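Local coordinates for IclR family transcriptional regulator (Brucella abortus, PDB 5WHM), which represses transcription as an IclR-type regulator, binding DNA through a helix-turn-helix domain, probably under the control of an effector bound by its C-terminal domain, at the interface of chains A and B. Coordinates in Å, arbitrary orientation; residue numbers count along the deposited sequence, not the author numbering. Chains: chain A/B, IclR family transcriptional regulator.

Contact 1 of this two-fold interface lies among the DNA-binding domains, its C-alpha centre about 20 Å from that of contact 2 and 25 Å from that of contact 3. Contacts 2 and 3, whose C-alpha centres are about 18 Å apart, use much the same elements with the chains exchanged: the segment from residue 85 (B:Ile85, A:Ile85), which includes helix 86-95 in chain A, leans on strands 118-125 and 128-135 (128-131 in chain B) of the other chain. Residues 85, 125 and 130 serve both. Each such segment thus packs on the partner's C-terminal domain, a crossed arrangement that could relay movement between the DNA-binding and C-terminal halves.

Contact 1: the interface of chains A and B. Residues chain A 21-23, 26; chain B 61, 64-65.
B:Arg61 lays its guanidinium edge toward the backbone of A:Gln21, and NE of B:Arg61 gives a nearly straight hydrogen bond (172° at the hydrogen) to the carbonyl O of A:Gln21 at 3.2 Å. The oxygen lies close to the guanidinium plane, but NE stands well above the carbonyl plane and so is not on a lone pair. A bend at chi3 (60°) turns the arginine's end back to reach that carbonyl. The amide of A:Gln21 comes across the arginine chain, its plane steeply turned from the guanidinium, with NE2 of A:Gln21 3.9 Å from CG of B:Arg61. Nearer the backbone, CB of A:Gln21 touches CD2 of the B:His64 imidazole at 3.6 Å.

One helical turn beyond B:Arg61, B:Thr65 uses its hydroxyl twice. OG1 of B:Thr65 accepts from the backbone N of A:Val23 at 2.9 Å and donates to the carbonyl O of B:Arg61 at 2.8 Å; the second bond probably helps to orient the hydroxyl for the first. With chi1 at -58°, OG1 lies beside the backbone N and the methyl is anti to that nitrogen, where CG2 of B:Thr65 sits over one ring face of A:Phe22 near the rim, 3.8 Å from CE1 of A:Phe22. CG2 of A:Val23 packs against CB of B:Arg61.

B:Arg61, B:His64 and B:Thr65 lie along helix 56-69, the recognition helix of the helix-turn-helix domain; residues 21-23 of chain A form the loop leading into helix 24-34.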
# COMPACT_ATOMS: atom_id res chain seq x y z
N GLN A 21 16.85 -5.80 22.62
CA GLN A 21 16.99 -5.24 21.28
C GLN A 21 15.71 -4.56 20.80
O GLN A 21 15.78 -3.71 19.90
CB GLN A 21 17.34 -6.34 20.26
CG GLN A 21 18.55 -7.21 20.56
CD GLN A 21 19.58 -6.51 21.41
OE1 GLN A 21 19.87 -6.94 22.54
NE2 GLN A 21 20.15 -5.43 20.89
N PHE A 22 14.56 -4.92 21.36
CA PHE A 22 13.28 -4.49 20.82
C PHE A 22 13.09 -2.98 21.00
O PHE A 22 13.29 -2.46 22.10
CB PHE A 22 12.16 -5.25 21.51
CG PHE A 22 10.81 -5.07 20.88
CD1 PHE A 22 10.46 -5.77 19.73
CD2 PHE A 22 9.86 -4.25 21.47
CE1 PHE A 22 9.18 -5.63 19.16
CE2 PHE A 22 8.58 -4.10 20.89
CZ PHE A 22 8.25 -4.80 19.74
N VAL A 23 12.69 -2.29 19.93
CA VAL A 23 12.56 -0.83 19.95
C VAL A 23 11.09 -0.49 20.12
O VAL A 23 10.33 -0.38 19.15
CB VAL A 23 13.15 -0.17 18.70
CG1 VAL A 23 12.97 1.34 18.79
CG2 VAL A 23 14.67 -0.51 18.59
N LEU A 26 9.17 2.33 18.10
CA LEU A 26 8.88 1.97 16.72
C LEU A 26 7.62 1.12 16.66
O LEU A 26 6.72 1.37 15.85
CB LEU A 26 10.07 1.24 16.10
CG LEU A 26 9.95 0.70 14.67
CD1 LEU A 26 9.50 1.88 13.71
CD2 LEU A 26 11.32 0.10 14.30
N ARG B 61 19.06 -3.14 15.75
CA ARG B 61 17.90 -3.14 16.65
C ARG B 61 16.61 -2.85 15.88
O ARG B 61 15.58 -3.48 16.11
CB ARG B 61 18.07 -2.12 17.78
CG ARG B 61 19.24 -2.37 18.74
CD ARG B 61 19.23 -1.34 19.88
NE ARG B 61 17.98 -1.44 20.63
CZ ARG B 61 17.59 -0.59 21.57
NH1 ARG B 61 18.36 0.44 21.90
NH2 ARG B 61 16.43 -0.78 22.19
N HIS B 64 15.65 -5.89 13.64
CA HIS B 64 15.18 -6.96 14.53
C HIS B 64 13.76 -6.70 14.99
O HIS B 64 12.90 -7.60 14.95
CB HIS B 64 16.11 -7.10 15.74
CG HIS B 64 15.54 -7.93 16.85
ND1 HIS B 64 15.59 -9.31 16.83
CD2 HIS B 64 14.90 -7.58 17.99
CE1 HIS B 64 15.02 -9.77 17.94
NE2 HIS B 64 14.60 -8.75 18.66
N THR B 65 13.49 -5.47 15.44
CA THR B 65 12.15 -5.09 15.85
C THR B 65 11.14 -5.25 14.71
O THR B 65 10.03 -5.77 14.90
CB THR B 65 12.20 -3.64 16.36
OG1 THR B 65 13.14 -3.60 17.42
CG2 THR B 65 10.82 -3.13 16.84

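Contact 2: the interface of chains A and B. Residues chain A 94, 123-125, 130, 132; chain B 73, 85, 88.
B:Ile85 is the knob of this patch, burying 85 Å² as it packs its branched side chain among A:Met94, A:Ala123, A:Val130 and A:Leu132. Its two branches take different partners. The longer one, turned back at chi2 (-51°), carries CD1 of B:Ile85 to the selenomethionine methyl CE of A:Met94 at 3.6 Å, and CD1 of B:Ile85 also lies 3.8 Å from CD2 of A:Leu132. CG1 of the same branch faces the methyl of A:Ala123. The short branch heads the other way: CG2 of B:Ile85 meets CG2 of A:Val130 at 3.8 Å, the two side chains running past one another in opposite directions.

A:Met94 reaches the isoleucine by bending at chi2 (-98°) and chi3 (132°), which brings its methyl down on B:Ile85 while the selenium of A:Met94 stays 4.1 Å from CD1 of B:Leu88. B:Leu88 adds a second apolar point of contact. Its CD1 lies 3.6 Å from CD2 of A:Leu132, with those two side chains at about a right angle, and 3.9 Å from CG1 of A:Val130. A:Leu132 CD2 therefore touches both chain B residues and joins their packing into one cluster.

In the fold, B:Ile85 and B:Leu88 belong to the 3-10 segment 85-90 of chain B, and they press on strands 118-125 and 128-135 of chain A, with helix 86-95 of chain A, carrying A:Met94, alongside.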
# COMPACT_ATOMS: atom_id res chain seq x y z
N MSE A 94 6.31 -2.83 -0.93
CA MSE A 94 6.15 -4.22 -0.45
C MSE A 94 5.59 -5.15 -1.55
O MSE A 94 6.18 -6.19 -1.85
CB MSE A 94 5.24 -4.26 0.77
CG MSE A 94 5.29 -5.61 1.49
SE MSE A 94 3.77 -6.72 0.93
CE MSE A 94 4.86 -8.35 0.57
N ALA A 123 -1.99 -13.79 2.16
CA ALA A 123 -1.06 -14.28 3.17
C ALA A 123 -1.49 -13.72 4.52
O ALA A 123 -2.19 -12.72 4.60
CB ALA A 123 0.40 -13.91 2.88
N ARG A 124 -1.04 -14.38 5.58
CA ARG A 124 -1.47 -14.04 6.93
C ARG A 124 -0.68 -12.87 7.50
O ARG A 124 0.52 -12.73 7.25
CB ARG A 124 -1.34 -15.25 7.87
CG ARG A 124 -1.85 -14.98 9.29
CD ARG A 124 -1.76 -16.25 10.20
NE ARG A 124 -0.37 -16.61 10.47
CZ ARG A 124 0.37 -16.10 11.46
NH1 ARG A 124 -0.10 -15.16 12.28
NH2 ARG A 124 1.62 -16.53 11.62
N ASP A 125 -1.38 -12.00 8.23
CA ASP A 125 -0.73 -11.09 9.16
C ASP A 125 -1.53 -11.11 10.45
O ASP A 125 -2.73 -10.80 10.44
CB ASP A 125 -0.63 -9.65 8.63
CG ASP A 125 -0.03 -8.72 9.69
OD1 ASP A 125 1.20 -8.78 9.91
OD2 ASP A 125 -0.80 -8.00 10.35
N VAL A 130 -4.55 -11.27 4.32
CA VAL A 130 -4.47 -10.01 3.58
C VAL A 130 -4.42 -10.33 2.10
O VAL A 130 -3.56 -11.10 1.67
CB VAL A 130 -3.21 -9.21 4.00
CG1 VAL A 130 -3.19 -7.86 3.26
CG2 VAL A 130 -3.15 -9.05 5.53
N LEU A 132 -3.25 -9.98 -1.51
CA LEU A 132 -2.05 -9.48 -2.16
C LEU A 132 -2.23 -9.27 -3.65
O LEU A 132 -1.50 -8.46 -4.25
CB LEU A 132 -0.88 -10.46 -1.95
CG LEU A 132 -0.55 -10.82 -0.50
CD1 LEU A 132 0.58 -11.82 -0.47
CD2 LEU A 132 -0.18 -9.54 0.36
N ARG B 73 10.71 -9.27 6.71
CA ARG B 73 11.02 -10.68 6.87
C ARG B 73 12.50 -10.85 6.62
O ARG B 73 13.13 -10.01 5.98
CB ARG B 73 10.18 -11.58 5.95
CG ARG B 73 10.24 -11.21 4.47
CD ARG B 73 9.37 -12.20 3.67
NE ARG B 73 9.43 -11.93 2.24
CZ ARG B 73 8.47 -11.32 1.54
NH1 ARG B 73 7.34 -10.93 2.13
NH2 ARG B 73 8.64 -11.11 0.24
N ILE B 85 4.24 -8.56 4.85
CA ILE B 85 2.79 -8.35 4.71
C ILE B 85 2.29 -7.30 5.69
O ILE B 85 1.31 -6.59 5.40
CB ILE B 85 2.02 -9.67 4.95
CG1 ILE B 85 2.59 -10.81 4.09
CG2 ILE B 85 0.51 -9.45 4.72
CD1 ILE B 85 2.71 -10.44 2.59
N LEU B 88 1.18 -3.73 4.71
CA LEU B 88 -0.12 -3.36 4.13
C LEU B 88 -1.17 -3.01 5.18
O LEU B 88 -2.11 -2.28 4.87
CB LEU B 88 -0.67 -4.49 3.22
CG LEU B 88 0.26 -4.87 2.07
CD1 LEU B 88 -0.26 -6.12 1.34
CD2 LEU B 88 0.40 -3.70 1.07

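Contact 3: the interface of chains A and B. Residues chain A 85, 89, 92; chain B 34, 125, 128, 130, 148, 150.
A:Ile85 presses the end of its longer branch against the stem of B:Asp125, CD1 of A:Ile85 standing 3.5 Å from CB of B:Asp125 as the two side chains pass in opposite directions. Beside it, the straight chain of A:Arg89, which hides 94 Å², crosses B:Thr150, whose methyl CG2 lies 3.9 Å from CG of A:Arg89 and continues the apolar contact along the arginine stem.

Farther out, with CG of A:Arg89 anti to its own N (chi1 -177°), the extended chain carries the guanidinium to B:Asp125. NH2 of A:Arg89 makes a salt bridge to carboxylate OD1 of B:Asp125 at 3.0 Å on the anti lone pair, with guanidinium and carboxylate planes nearly perpendicular. B:Arg34 holds the same carboxylate end-on through the syn lone pairs: its NH2 hydrogen-bonds OD1 of B:Asp125 at 2.7 Å, also a salt bridge within chain B, and its NH1 hydrogen-bonds OD2 of B:Asp125 at 3.1 Å. This grip fixes the carboxylate's rotation, and the two arginines probably favour its ionised form. At the rim, water 1 links NH2 of A:Arg89 to the hydroxyl of B:Ser128.

The site joins helix 86-95 to the partner's C-terminal domain, while B:Arg34 couples that domain to its own DNA-binding half, probably helping hold this assembly's two chains together.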
# COMPACT_ATOMS: atom_id res chain seq x y z
N ILE A 85 -0.11 9.82 2.39
CA ILE A 85 0.12 8.93 1.26
C ILE A 85 1.48 8.26 1.25
O ILE A 85 1.68 7.31 0.47
CB ILE A 85 -0.20 9.70 -0.04
CG1 ILE A 85 0.45 11.08 -0.05
CG2 ILE A 85 -1.71 9.86 -0.16
CD1 ILE A 85 1.89 11.04 -0.30
N ARG A 89 2.92 4.54 -0.53
CA ARG A 89 4.21 4.32 -1.17
C ARG A 89 4.91 3.11 -0.55
O ARG A 89 5.52 2.30 -1.26
CB ARG A 89 5.06 5.58 -1.00
CG ARG A 89 6.40 5.55 -1.68
CD ARG A 89 7.14 6.86 -1.39
NE ARG A 89 8.40 6.86 -2.12
CZ ARG A 89 9.24 7.88 -2.22
NH1 ARG A 89 10.34 7.72 -2.95
NH2 ARG A 89 8.99 9.07 -1.67
N TYR A 92 3.15 -0.20 -1.85
CA TYR A 92 3.56 -0.57 -3.19
C TYR A 92 4.99 -1.12 -3.21
O TYR A 92 5.26 -2.07 -3.96
CB TYR A 92 3.46 0.65 -4.13
CG TYR A 92 3.89 0.26 -5.52
CD1 TYR A 92 3.17 -0.69 -6.23
CD2 TYR A 92 5.06 0.74 -6.07
CE1 TYR A 92 3.57 -1.09 -7.51
CE2 TYR A 92 5.47 0.35 -7.36
CZ TYR A 92 4.72 -0.57 -8.06
OH TYR A 92 5.12 -0.96 -9.32
N ARG B 34 11.86 3.06 4.63
CA ARG B 34 11.92 3.80 3.36
C ARG B 34 13.11 3.41 2.48
O ARG B 34 13.16 3.83 1.32
CB ARG B 34 12.00 5.31 3.61
CG ARG B 34 10.72 5.95 4.11
CD ARG B 34 10.88 7.49 4.06
NE ARG B 34 9.66 8.21 4.41
CZ ARG B 34 8.83 8.78 3.53
NH1 ARG B 34 7.74 9.42 3.95
NH2 ARG B 34 9.11 8.72 2.22
N ASP B 125 5.05 12.98 -1.90
CA ASP B 125 5.68 12.46 -0.68
C ASP B 125 7.18 12.71 -0.82
O ASP B 125 7.84 12.12 -1.69
CB ASP B 125 5.38 10.96 -0.45
CG ASP B 125 6.17 10.37 0.77
OD1 ASP B 125 7.15 9.61 0.58
OD2 ASP B 125 5.82 10.69 1.93
N SER B 128 9.08 12.98 -4.33
CA SER B 128 8.42 12.19 -5.36
C SER B 128 6.92 12.49 -5.40
O SER B 128 6.34 12.99 -4.43
CB SER B 128 8.64 10.67 -5.13
OG SER B 128 10.02 10.32 -5.21
N VAL B 130 3.37 10.47 -5.83
CA VAL B 130 2.84 9.13 -5.62
C VAL B 130 1.49 9.05 -6.34
O VAL B 130 0.59 9.83 -6.05
CB VAL B 130 2.66 8.84 -4.12
CG1 VAL B 130 2.19 7.40 -3.91
CG2 VAL B 130 3.98 9.12 -3.36
N GLY B 148 0.47 3.79 -5.94
CA GLY B 148 1.60 3.90 -5.03
C GLY B 148 2.97 3.94 -5.70
O GLY B 148 3.96 4.13 -5.00
N THR B 150 5.83 5.86 -7.95
CA THR B 150 6.24 7.24 -7.82
C THR B 150 6.91 7.75 -9.10
O THR B 150 7.40 6.97 -9.92
CB THR B 150 7.20 7.44 -6.66
OG1 THR B 150 8.36 6.63 -6.88
CG2 THR B 150 6.54 7.03 -5.30
O HOH W 1 11.52 10.87 -2.54